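Local coordinates for protein transcriptional regulator, ROK family (Vibrio cholerae O1 biovar eltor, PDB 1Z05) that probably binds DNA as a zinc-containing ROK-family transcriptional regulator of carbohydrate metabolism, homologous to Escherichia coli Mlc, at residues I338-A350 and A370-I382. Residues are numbered along the deposited sequence; the frame is centred on the assembly and turned at random.
Sequences IQQLGRYLGAAIA and AKSILYPSIEQCI. With SO4 (sulfate ion), chain H.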
loop_
_atom_site.group_PDB
_atom_site.type_symbol
_atom_site.label_atom_id
_atom_site.label_comp_id
_atom_site.label_asym_id
_atom_site.label_seq_id
_atom_site.Cartn_x
_atom_site.Cartn_y
_atom_site.Cartn_z
ATOM N N ILE A 338 10.827 23.946 19.171
ATOM C CA ILE A 338 9.620 23.225 18.726
ATOM C C ILE A 338 9.154 23.622 17.315
ATOM O O ILE A 338 8.683 22.771 16.536
ATOM C CB ILE A 338 8.457 23.345 19.766
ATOM C CG1 ILE A 338 8.832 22.649 21.090
ATOM C CG2 ILE A 338 7.155 22.757 19.224
ATOM C CD1 ILE A 338 9.396 21.240 20.926
ATOM N N GLN A 339 9.261 24.910 16.989
ATOM C CA GLN A 339 8.888 25.394 15.651
ATOM C C GLN A 339 9.811 24.813 14.584
ATOM O O GLN A 339 9.338 24.359 13.546
ATOM C CB GLN A 339 8.823 26.933 15.590
ATOM C CG GLN A 339 7.655 27.501 16.388
ATOM C CD GLN A 339 7.692 29.014 16.517
ATOM O OE1 GLN A 339 8.748 29.640 16.383
ATOM N NE2 GLN A 339 6.536 29.606 16.794
ATOM N N GLN A 340 11.112 24.807 14.853
ATOM C CA GLN A 340 12.088 24.200 13.950
ATOM C C GLN A 340 11.814 22.708 13.719
ATOM O O GLN A 340 11.899 22.221 12.594
ATOM C CB GLN A 340 13.506 24.408 14.485
ATOM C CG GLN A 340 14.597 23.968 13.526
ATOM C CD GLN A 340 15.994 24.178 14.085
ATOM O OE1 GLN A 340 16.312 25.238 14.626
ATOM N NE2 GLN A 340 16.838 23.163 13.946
ATOM N N LEU A 341 11.488 21.996 14.796
ATOM C CA LEU A 341 11.065 20.597 14.716
ATOM C C LEU A 341 9.848 20.445 13.796
ATOM O O LEU A 341 9.833 19.573 12.927
ATOM C CB LEU A 341 10.732 20.048 16.107
ATOM C CG LEU A 341 10.131 18.636 16.172
ATOM C CD1 LEU A 341 11.077 17.579 15.623
ATOM C CD2 LEU A 341 9.748 18.297 17.609
ATOM N N GLY A 342 8.840 21.290 14.002
ATOM C CA GLY A 342 7.642 21.322 13.160
ATOM C C GLY A 342 7.916 21.531 11.681
ATOM O O GLY A 342 7.274 20.917 10.833
ATOM N N ARG A 343 8.875 22.398 11.364
ATOM C CA ARG A 343 9.255 22.625 9.974
ATOM C C ARG A 343 9.804 21.365 9.307
ATOM O O ARG A 343 9.417 21.028 8.185
ATOM C CB ARG A 343 10.222 23.818 9.847
ATOM C CG ARG A 343 9.516 25.159 10.140
ATOM C CD ARG A 343 10.311 26.380 9.684
ATOM N NE ARG A 343 11.595 26.488 10.383
ATOM C CZ ARG A 343 11.760 27.073 11.567
ATOM N NH1 ARG A 343 10.727 27.619 12.201
ATOM N NH2 ARG A 343 12.964 27.126 12.112
ATOM N N TYR A 344 10.676 20.657 10.020
ATOM C CA TYR A 344 11.250 19.416 9.519
ATOM C C TYR A 344 10.216 18.292 9.405
ATOM O O TYR A 344 10.206 17.558 8.418
ATOM C CB TYR A 344 12.422 18.982 10.393
ATOM C CG TYR A 344 13.694 19.776 10.172
ATOM C CD1 TYR A 344 14.262 19.879 8.901
ATOM C CD2 TYR A 344 14.354 20.383 11.241
ATOM C CE1 TYR A 344 15.443 20.593 8.693
ATOM C CE2 TYR A 344 15.543 21.090 11.046
ATOM C CZ TYR A 344 16.077 21.190 9.772
ATOM O OH TYR A 344 17.245 21.885 9.566
ATOM N N LEU A 345 9.365 18.161 10.418
ATOM C CA LEU A 345 8.254 17.202 10.375
ATOM C C LEU A 345 7.280 17.530 9.246
ATOM O O LEU A 345 6.831 16.635 8.539
ATOM C CB LEU A 345 7.504 17.157 11.710
ATOM C CG LEU A 345 8.287 16.594 12.891
ATOM C CD1 LEU A 345 7.467 16.754 14.167
ATOM C CD2 LEU A 345 8.684 15.135 12.655
ATOM N N GLY A 346 6.975 18.818 9.083
ATOM C CA GLY A 346 6.135 19.297 8.002
ATOM C C GLY A 346 6.662 18.926 6.624
ATOM O O GLY A 346 5.885 18.571 5.742
ATOM N N ALA A 347 7.979 19.025 6.435
ATOM C CA ALA A 347 8.626 18.602 5.192
ATOM C C ALA A 347 8.438 17.099 4.927
ATOM O O ALA A 347 8.119 16.688 3.811
ATOM C CB ALA A 347 10.128 18.971 5.208
ATOM N N ALA A 348 8.630 16.287 5.952
ATOM C CA ALA A 348 8.473 14.837 5.809
ATOM C C ALA A 348 7.003 14.453 5.585
ATOM O O ALA A 348 6.686 13.585 4.751
ATOM C CB ALA A 348 9.061 14.120 7.021
ATOM N N ILE A 349 6.109 15.124 6.308
ATOM C CA ILE A 349 4.677 14.881 6.177
ATOM C C ILE A 349 4.170 15.323 4.793
ATOM O O ILE A 349 3.318 14.652 4.211
ATOM C CB ILE A 349 3.869 15.552 7.329
ATOM C CG1 ILE A 349 4.255 14.926 8.670
ATOM C CG2 ILE A 349 2.359 15.419 7.089
ATOM C CD1 ILE A 349 3.729 15.676 9.883
ATOM N N ALA A 350 4.707 16.427 4.264
ATOM C CA ALA A 350 4.362 16.868 2.904
ATOM C C ALA A 350 4.718 15.816 1.856
ATOM O O ALA A 350 3.996 15.642 0.873
ATOM C CB ALA A 350 5.025 18.188 2.565
ATOM N N ALA A 370 3.186 20.121 23.389
ATOM C CA ALA A 370 3.436 21.442 22.819
ATOM C C ALA A 370 2.723 21.620 21.472
ATOM O O ALA A 370 3.176 22.395 20.625
ATOM C CB ALA A 370 4.940 21.672 22.667
ATOM N N LYS A 371 1.599 20.925 21.285
ATOM C CA LYS A 371 0.906 20.927 19.988
ATOM C C LYS A 371 0.450 22.306 19.508
ATOM O O LYS A 371 0.416 22.552 18.305
ATOM C CB LYS A 371 -0.246 19.912 19.943
ATOM C CG LYS A 371 -1.490 20.247 20.750
ATOM C CD LYS A 371 -2.407 19.032 20.796
ATOM C CE LYS A 371 -3.851 19.398 21.020
ATOM N NZ LYS A 371 -4.716 18.182 20.877
ATOM N N SER A 372 0.115 23.202 20.442
ATOM C CA SER A 372 -0.275 24.570 20.095
ATOM C C SER A 372 0.838 25.306 19.359
ATOM O O SER A 372 0.570 26.203 18.552
ATOM C CB SER A 372 -0.689 25.355 21.344
ATOM O OG SER A 372 0.454 25.698 22.115
ATOM N N ILE A 373 2.083 24.914 19.636
ATOM C CA ILE A 373 3.271 25.509 19.020
ATOM C C ILE A 373 3.713 24.710 17.788
ATOM O O ILE A 373 4.051 25.279 16.745
ATOM C CB ILE A 373 4.456 25.599 20.043
ATOM C CG1 ILE A 373 4.081 26.446 21.272
ATOM C CG2 ILE A 373 5.757 26.091 19.372
ATOM C CD1 ILE A 373 3.715 27.917 20.979
ATOM N N LEU A 374 3.693 23.388 17.918
ATOM C CA LEU A 374 4.150 22.488 16.865
ATOM C C LEU A 374 3.252 22.466 15.623
ATOM O O LEU A 374 3.744 22.517 14.499
ATOM C CB LEU A 374 4.299 21.068 17.426
ATOM C CG LEU A 374 4.799 19.972 16.483
ATOM C CD1 LEU A 374 6.306 20.045 16.320
ATOM C CD2 LEU A 374 4.384 18.604 17.017
ATOM N N TYR A 375 1.942 22.377 15.819
ATOM C CA TYR A 375 1.032 22.141 14.698
ATOM C C TYR A 375 1.029 23.246 13.641
ATOM O O TYR A 375 1.064 22.943 12.447
ATOM C CB TYR A 375 -0.393 21.863 15.186
ATOM C CG TYR A 375 -0.613 20.476 15.765
ATOM C CD1 TYR A 375 0.460 19.652 16.118
ATOM C CD2 TYR A 375 -1.900 20.000 15.973
ATOM C CE1 TYR A 375 0.250 18.400 16.679
ATOM C CE2 TYR A 375 -2.118 18.749 16.516
ATOM C CZ TYR A 375 -1.047 17.961 16.868
ATOM O OH TYR A 375 -1.297 16.721 17.399
ATOM N N PRO A 376 0.945 24.527 14.060
ATOM C CA PRO A 376 1.028 25.602 13.058
ATOM C C PRO A 376 2.304 25.591 12.212
ATOM O O PRO A 376 2.248 25.921 11.024
ATOM C CB PRO A 376 0.937 26.883 13.905
ATOM C CG PRO A 376 0.169 26.465 15.101
ATOM C CD PRO A 376 0.684 25.071 15.403
ATOM N N SER A 377 3.430 25.221 12.815
ATOM C CA SER A 377 4.695 25.078 12.082
ATOM C C SER A 377 4.669 23.961 11.047
ATOM O O SER A 377 5.136 24.144 9.918
ATOM C CB SER A 377 5.868 24.892 13.044
ATOM O OG SER A 377 6.194 26.142 13.625
ATOM N N ILE A 378 4.132 22.807 11.445
ATOM C CA ILE A 378 3.916 21.681 10.540
ATOM C C ILE A 378 2.995 22.072 9.390
ATOM O O ILE A 378 3.297 21.797 8.221
ATOM C CB ILE A 378 3.304 20.445 11.279
ATOM C CG1 ILE A 378 4.224 19.986 12.415
ATOM C CG2 ILE A 378 2.996 19.303 10.287
ATOM C CD1 ILE A 378 3.770 18.709 13.164
ATOM N N GLU A 379 1.868 22.695 9.729
ATOM C CA GLU A 379 0.851 23.038 8.747
ATOM C C GLU A 379 1.322 24.022 7.680
ATOM O O GLU A 379 0.946 23.882 6.527
ATOM C CB GLU A 379 -0.426 23.544 9.430
ATOM C CG GLU A 379 -1.153 22.441 10.202
ATOM C CD GLU A 379 -2.268 22.954 11.120
ATOM O OE1 GLU A 379 -2.493 24.185 11.185
ATOM O OE2 GLU A 379 -2.919 22.112 11.786
ATOM N N GLN A 380 2.119 25.019 8.058
ATOM C CA GLN A 380 2.594 26.003 7.080
ATOM C C GLN A 380 3.543 25.357 6.071
ATOM O O GLN A 380 3.528 25.695 4.892
ATOM C CB GLN A 380 3.243 27.214 7.759
ATOM C CG GLN A 380 3.537 28.398 6.816
ATOM C CD GLN A 380 2.303 28.929 6.086
ATOM O OE1 GLN A 380 1.199 28.955 6.633
ATOM N NE2 GLN A 380 2.495 29.363 4.845
ATOM N N CYS A 381 4.357 24.415 6.537
ATOM C CA CYS A 381 5.252 23.693 5.641
ATOM C C CYS A 381 4.524 22.673 4.750
ATOM O O CYS A 381 4.938 22.441 3.619
ATOM C CB CYS A 381 6.414 23.064 6.417
ATOM S SG CYS A 381 7.623 24.313 6.974
ATOM N N ILE A 382 3.442 22.081 5.258
ATOM C CA ILE A 382 2.531 21.272 4.435
ATOM C C ILE A 382 1.925 22.093 3.289
ATOM O O ILE A 382 1.894 21.631 2.144
ATOM C CB ILE A 382 1.398 20.621 5.271
ATOM C CG1 ILE A 382 1.945 19.458 6.112
ATOM C CG2 ILE A 382 0.250 20.148 4.353
ATOM C CD1 ILE A 382 0.931 18.939 7.187
HETATM S S SO4 H . 14.187 24.837 8.580
HETATM O O1 SO4 H . 13.551 23.621 8.077
HETATM O O2 SO4 H . 13.333 25.986 8.296
HETATM O O3 SO4 H . 14.396 24.734 10.022
HETATM O O4 SO4 H . 15.475 25.019 7.914
HETATM O O HOH W 1 4.068 27.910 16.394
HETATM O O HOH W 2 7.690 27.668 11.950
#
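Gly346 and Ile378 meet almost backbone to backbone, their CA atoms 4.1 Å apart, where segments 338-350 and 371-382 cross at -40°, their axes 7.2 Å apart at closest approach. Gly342 and Gly346, one turn apart, make this closeness possible: Gly342 faces Ser377 and Gly346 faces Cys381, whose CB lies 4.1 Å from Gly346 CA. The backbones come close enough for a CA-H...O contact, Ile378 CA to Gly342 O 3.5 Å. Leu374 and Ile378 are knobs in holes of the glycine helix. Leu374 reaches across because its CG is turned away from the backbone N (chi1 -179°), which brings CD1 among Ile338, Leu341, Gly342 and Leu345, 3.7 Å from Gly342 N. Ile378 fits between the two glycines, Leu345 and Ile349, its CG2 3.7 Å from Ile349 CD1. Ile338 and Ile373 close one end at about a right angle through their CG2 methyls, and Ile349 and Ile382 extend the apolar seam at the other.

The opposite flank is wetter and bridged by water. One water accepts from Gln339 NE2 and donates to Ile373 O; a second accepts from Arg343 NH1 and lies 2.7 Å from Ser377 OG. Arg343 bends at chi3 and gives NE to O2 of a sulfate, probably from the crystallisation liquor, at 2.8 Å. On the dry side Ile378 also touches Leu396 of strand 395-398. Such close glycine-mediated crossing, with knobs-into-holes packing, joins neighbouring helices beside the second mixed sheet (3-2-1-4-5 order) of an ASKHA-type, actin-like fold, as expected for the ROK family.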